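Local coordinates for protein SusD homolog (Bacteroides thetaiotaomicron VPI-5482, PDB 3FDH) that probably binds sugars at the outer membrane of a gut bacterium as a SusD-like protein, at residues A26-I29 against T30-F34; V390-E393 against T394-G397; A431-T434 against Y435-F438. One frame throughout, in Å; residues are numbered along the deposited sequence.

Contact 1. Residues A26-I29 against T30-F34; sequences ADVI and TSTAF
Thr30 turns its hydroxyl back along helix 21-37 onto Ala26 O, and Thr32 does the same to Val28 O. In both, the first torsion (chi1 -64° in Thr30, -60° in Thr32) sets OG1 anti to the residue's own carbonyl carbon and beside its backbone N, where hydroxyl and amide can share an acceptor. Ala26 O thus receives Thr30 OG1 at 2.8 Å and Thr30 N at 3.1 Å, the two donors arriving from opposite faces of the carbonyl plane. Val28 O is gripped likewise, by Thr32 OG1 at 2.7 Å and Thr32 N at 2.9 Å. The Val28 and Thr32 side chains run side by side, pointing the same way, with Val28 CG1 4.1 Å from Thr32 OG1; that hydroxyl also bonds to Asn119 ND2 of helix 106-127. An alanine in place of Thr30 would keep the amide bond but would probably leave Ala26 O with one donor fewer and strip cover from Phe185 and Phe240, which the threonine touches. Between the threonines, Ser31 is deposited in two conformers; in one of them OG bonds to Ser85 OG, and a water 2.7 Å from Asp27 OD2 may bridge to it, though with two conformers this is uncertain. The two threonines show a pattern typical of that residue inside an alpha-helix, the hydroxyl folded back on the i-4 carbonyl, here in a helix packed against helices 76-95 and 106-127 and strand 238-240.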
# COMPACT_ATOMS: atom_id res chain seq x y z
N ALA A 26 0.90 6.28 19.92
CA ALA A 26 -0.53 6.29 19.48
C ALA A 26 -0.61 7.15 18.23
O ALA A 26 -1.26 6.81 17.23
CB ALA A 26 -1.44 6.87 20.58
N ASP A 27 0.12 8.25 18.27
CA ASP A 27 0.12 9.21 17.17
C ASP A 27 0.87 8.68 15.96
O ASP A 27 0.46 8.88 14.82
CB ASP A 27 0.78 10.53 17.60
CG ASP A 27 0.60 11.61 16.57
OD1 ASP A 27 -0.47 12.27 16.56
OD2 ASP A 27 1.55 11.84 15.80
N VAL A 28 1.97 8.00 16.23
CA VAL A 28 2.83 7.46 15.16
C VAL A 28 2.05 6.40 14.38
O VAL A 28 2.06 6.36 13.16
CB VAL A 28 4.20 6.92 15.75
CG1 VAL A 28 4.92 5.96 14.81
CG2 VAL A 28 5.12 8.10 16.20
N ILE A 29 1.32 5.57 15.10
CA ILE A 29 0.58 4.50 14.44
C ILE A 29 -0.55 5.11 13.60
O ILE A 29 -0.80 4.73 12.43
CB ILE A 29 0.02 3.51 15.45
CG1 ILE A 29 1.18 2.79 16.16
CG2 ILE A 29 -0.92 2.49 14.80
CD1 ILE A 29 0.70 1.92 17.33
N THR A 30 -1.21 6.08 14.20
CA THR A 30 -2.34 6.75 13.55
C THR A 30 -1.89 7.44 12.27
O THR A 30 -2.47 7.29 11.18
CB THR A 30 -2.96 7.79 14.47
OG1 THR A 30 -3.51 7.14 15.63
CG2 THR A 30 -4.07 8.53 13.74
N SER A 31 -0.83 8.19 12.42
CA SER A 31 -0.29 8.94 11.29
C SER A 31 0.29 8.05 10.19
O SER A 31 0.13 8.35 8.99
CB SER A 31 0.73 10.00 11.74
OG SER A 31 1.92 9.43 12.21
N THR A 32 0.92 6.96 10.60
CA THR A 32 1.52 6.02 9.64
C THR A 32 0.43 5.36 8.79
O THR A 32 0.59 5.20 7.57
CB THR A 32 2.46 5.00 10.31
OG1 THR A 32 3.53 5.72 10.94
CG2 THR A 32 3.06 4.07 9.26
N ALA A 33 -0.67 5.01 9.42
CA ALA A 33 -1.78 4.36 8.70
C ALA A 33 -2.55 5.36 7.87
O ALA A 33 -2.60 5.32 6.64
CB ALA A 33 -2.69 3.65 9.68
N PHE A 34 -3.12 6.31 8.58
CA PHE A 34 -4.03 7.29 7.97
C PHE A 34 -3.42 8.24 6.92
O PHE A 34 -4.01 8.44 5.85
CB PHE A 34 -4.74 8.12 9.03
CG PHE A 34 -5.84 8.95 8.48
CD1 PHE A 34 -7.11 8.43 8.33
CD2 PHE A 34 -5.60 10.25 8.07
CE1 PHE A 34 -8.15 9.20 7.78
CE2 PHE A 34 -6.63 11.03 7.52
CZ PHE A 34 -7.91 10.49 7.39
O HOH W 1 3.66 10.77 14.43

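Contact 2. Residues V390-E393 against T394-G397; sequences VITE and TSAG
Two peptide groups, those carrying the carbonyls of Thr392 and Glu393, are the flat units that meet the first turn of helix 393-410. Ala396 N reaches Thr392 O at 2.9 Å, tilted 24° from the carbonyl plane, and Ala396 CB lies against the same oxygen at 3.2 Å. Gly397 N approaches Glu393 O in a similar manner, at 3.1 Å and tilted 33°. The peptide group before them, joining Ile391 to Thr392, offers its N-H to a side chain instead: Thr392 N donates to Ser395 OG over 2.9 Å. The return bond runs from Ser395 N to Thr392 OG1, 3.0 Å long and close to straight at 166°, while Thr394 N makes a weak second bond to that hydroxyl oxygen. Both OG1 of Thr392 and OG of Ser395 stand between their own backbone N and carbonyl carbon, which brings each oxygen in front of the other residue's N-H. Alongside this polar exchange, Ile391 CG2 packs on Ala396 CB at 4.2 Å, and both side chains rest on Leu365 of helix 354-379; Ile391 N is meanwhile bound by Glu369 OE1. The amides of Ser395 and Thr394, which have no preceding helical turn to accept from them, are therefore engaged by Thr392 OG1, the first firmly and the second weakly. Reciprocal side-chain-to-backbone bonds of this kind define the capping box, with Thr392 as N-cap of helix 393-410.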
# COMPACT_ATOMS: atom_id res chain seq x y z
N VAL A 390 -22.81 -12.71 -1.88
CA VAL A 390 -21.70 -12.34 -1.01
C VAL A 390 -20.51 -13.28 -1.28
O VAL A 390 -20.69 -14.44 -1.46
CB VAL A 390 -22.10 -12.39 0.47
CG1 VAL A 390 -20.91 -12.37 1.38
CG2 VAL A 390 -23.07 -11.23 0.79
N ILE A 391 -19.30 -12.74 -1.36
CA ILE A 391 -18.13 -13.59 -1.57
C ILE A 391 -17.78 -14.29 -0.24
O ILE A 391 -17.60 -13.63 0.79
CB ILE A 391 -16.92 -12.76 -2.07
CG1 ILE A 391 -17.35 -12.08 -3.37
CG2 ILE A 391 -15.68 -13.65 -2.24
CD1 ILE A 391 -16.46 -11.02 -3.82
N THR A 392 -17.75 -15.62 -0.27
CA THR A 392 -17.39 -16.39 0.90
C THR A 392 -16.13 -17.22 0.73
O THR A 392 -15.53 -17.31 -0.33
CB THR A 392 -18.47 -17.37 1.23
OG1 THR A 392 -18.57 -18.30 0.14
CG2 THR A 392 -19.78 -16.65 1.43
N GLU A 393 -15.73 -17.88 1.80
CA GLU A 393 -14.49 -18.69 1.74
C GLU A 393 -14.72 -19.80 0.70
O GLU A 393 -13.85 -20.13 -0.08
CB GLU A 393 -14.14 -19.25 3.11
CG GLU A 393 -12.85 -19.99 3.17
CD GLU A 393 -12.69 -20.73 4.51
OE1 GLU A 393 -13.52 -20.49 5.42
OE2 GLU A 393 -11.76 -21.57 4.64
N THR A 394 -15.94 -20.27 0.63
CA THR A 394 -16.31 -21.39 -0.27
C THR A 394 -16.37 -20.94 -1.72
O THR A 394 -15.86 -21.60 -2.64
CB THR A 394 -17.68 -22.02 0.06
OG1 THR A 394 -17.66 -22.61 1.37
CG2 THR A 394 -18.07 -23.12 -0.96
N SER A 395 -17.04 -19.82 -1.92
CA SER A 395 -17.24 -19.32 -3.28
C SER A 395 -15.92 -18.89 -3.86
O SER A 395 -15.66 -19.10 -5.05
CB SER A 395 -18.26 -18.18 -3.33
OG SER A 395 -17.74 -16.98 -2.80
N ALA A 396 -15.08 -18.30 -3.02
CA ALA A 396 -13.78 -17.80 -3.43
C ALA A 396 -12.86 -18.95 -3.82
O ALA A 396 -12.11 -18.85 -4.78
CB ALA A 396 -13.09 -16.94 -2.32
N GLY A 397 -12.89 -19.99 -3.00
CA GLY A 397 -12.09 -21.21 -3.21
C GLY A 397 -12.45 -21.89 -4.52
O GLY A 397 -11.58 -22.37 -5.26

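Contact 3. Residues A431-T434 against Y435-F438; sequences ATET and YNDF
Glu433 and Asn436 join their side chains across one turn of an alpha-helix, the buried helix 431-443 in the largely helical body of this SusD-family protein. Asn436 ND2 donates to Glu433 OE1 at 3.0 Å with a nearly straight N-H (163°). The acceptor lies in the amide plane of Asn436, but the amide nitrogen comes from above the carboxylate plane, the two flat groups being turned 73° apart. Glu433 gets there by leaving the backbone with CG anti to its N and then bending at the second torsion (chi2 64°), which folds the carboxylate back over the turn.

The acids find their cations partly on other helices and partly on this one. Glu433 OE2 has a salt bridge to Arg208, with Arg204 a longer, weak ion partner, while Asp437 pairs through OD2 with Lys420 and through OD1 with Arg440 of the same helix. These cations probably offset the closeness of the two acids, whose Glu433 OE2 and Asp437 OD1 are 4.4 Å apart. Thr432 OG1 bonds to Ala37 O, Tyr435 OH to Pro461 O, and Thr434 OG1 to both Tyr51 OH and Glu430 O, while Asn42 OD1 takes the leading amides of Ala431 and Thr432.

Main-chain groups are satisfied mostly within the helix. Tyr435 N reaches Ala431 O at 2.9 Å, Asp437 N reaches Glu433 O at 3.0 Å and Phe438 N reaches Thr434 O at 2.9 Å; Thr432 O is held less firmly, by weak bonds from Asn436 N and Tyr435 N. A water also bridges Thr434 and Asp437, donating to Asp437 OD2 at 2.8 Å while its oxygen lies 3.2 Å from Thr434 OG1.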
# COMPACT_ATOMS: atom_id res chain seq x y z
N ALA A 431 -2.56 0.24 -2.60
CA ALA A 431 -2.11 0.70 -3.92
C ALA A 431 -0.68 1.11 -3.78
O ALA A 431 0.16 0.98 -4.68
CB ALA A 431 -2.95 1.86 -4.44
N THR A 432 -0.39 1.61 -2.59
CA THR A 432 0.96 2.08 -2.29
C THR A 432 1.94 0.93 -2.59
O THR A 432 2.91 1.04 -3.35
CB THR A 432 1.04 2.49 -0.80
OG1 THR A 432 0.29 3.70 -0.59
CG2 THR A 432 2.46 2.72 -0.34
N GLU A 433 1.67 -0.20 -1.99
CA GLU A 433 2.53 -1.38 -2.15
C GLU A 433 2.43 -1.96 -3.58
O GLU A 433 3.40 -2.44 -4.12
CB GLU A 433 2.23 -2.40 -1.05
CG GLU A 433 3.07 -3.65 -1.06
CD GLU A 433 4.55 -3.40 -0.82
OE1 GLU A 433 4.94 -2.30 -0.43
OE2 GLU A 433 5.33 -4.36 -1.00
N THR A 434 1.26 -1.91 -4.19
CA THR A 434 1.12 -2.44 -5.57
C THR A 434 1.97 -1.71 -6.55
O THR A 434 2.54 -2.28 -7.48
CB THR A 434 -0.27 -2.42 -6.03
OG1 THR A 434 -0.98 -3.37 -5.23
CG2 THR A 434 -0.34 -2.82 -7.52
N TYR A 435 2.12 -0.43 -6.25
CA TYR A 435 2.95 0.47 -7.06
C TYR A 435 4.46 0.15 -6.92
O TYR A 435 5.22 0.22 -7.88
CB TYR A 435 2.63 1.89 -6.68
CG TYR A 435 3.50 2.92 -7.33
CD1 TYR A 435 3.37 3.22 -8.69
CD2 TYR A 435 4.39 3.64 -6.57
CE1 TYR A 435 4.17 4.17 -9.28
CE2 TYR A 435 5.17 4.60 -7.14
CZ TYR A 435 5.05 4.88 -8.49
OH TYR A 435 5.85 5.87 -8.97
N ASN A 436 4.87 -0.27 -5.73
CA ASN A 436 6.21 -0.79 -5.50
C ASN A 436 6.39 -2.06 -6.31
O ASN A 436 7.37 -2.21 -7.01
CB ASN A 436 6.49 -1.09 -4.04
CG ASN A 436 6.55 0.15 -3.19
OD1 ASN A 436 7.04 1.20 -3.65
ND2 ASN A 436 6.05 0.05 -1.94
N ASP A 437 5.44 -3.00 -6.22
CA ASP A 437 5.57 -4.25 -6.96
C ASP A 437 5.67 -4.00 -8.45
O ASP A 437 6.44 -4.63 -9.18
CB ASP A 437 4.37 -5.17 -6.74
CG ASP A 437 4.38 -5.93 -5.37
OD1 ASP A 437 5.44 -6.42 -4.93
OD2 ASP A 437 3.28 -6.15 -4.81
N PHE A 438 4.95 -2.98 -8.92
CA PHE A 438 4.87 -2.74 -10.37
C PHE A 438 6.20 -2.27 -10.86
O PHE A 438 6.73 -2.72 -11.89
CB PHE A 438 3.80 -1.65 -10.72
CG PHE A 438 3.58 -1.51 -12.19
CD1 PHE A 438 2.73 -2.34 -12.87
CD2 PHE A 438 4.30 -0.61 -12.91
CE1 PHE A 438 2.60 -2.25 -14.23
CE2 PHE A 438 4.16 -0.49 -14.25
CZ PHE A 438 3.31 -1.32 -14.93
O HOH W 2 0.83 -5.94 -6.05

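The three contacts are worked examples of one principle: polar side chains close onto the backbone or onto one another within a helical turn. Contact 1 does so in mid-helix, contact 2 at a helix start, and contact 3 with a carboxylate and an amide. They follow in series along the chain and none touches another. Contacts 1 and 3 come nearest, about 8 Å between closest atoms, and both pack on helix 106-127; contact 2 lies about 17 Å from contact 3 and 24 Å from contact 1, again between nearest atoms. The side chain of Phe438 in contact 3 is about 4 Å from a bound tetraethylene glycol, which probably came from the crystallisation liquor, though it may mark a pocket.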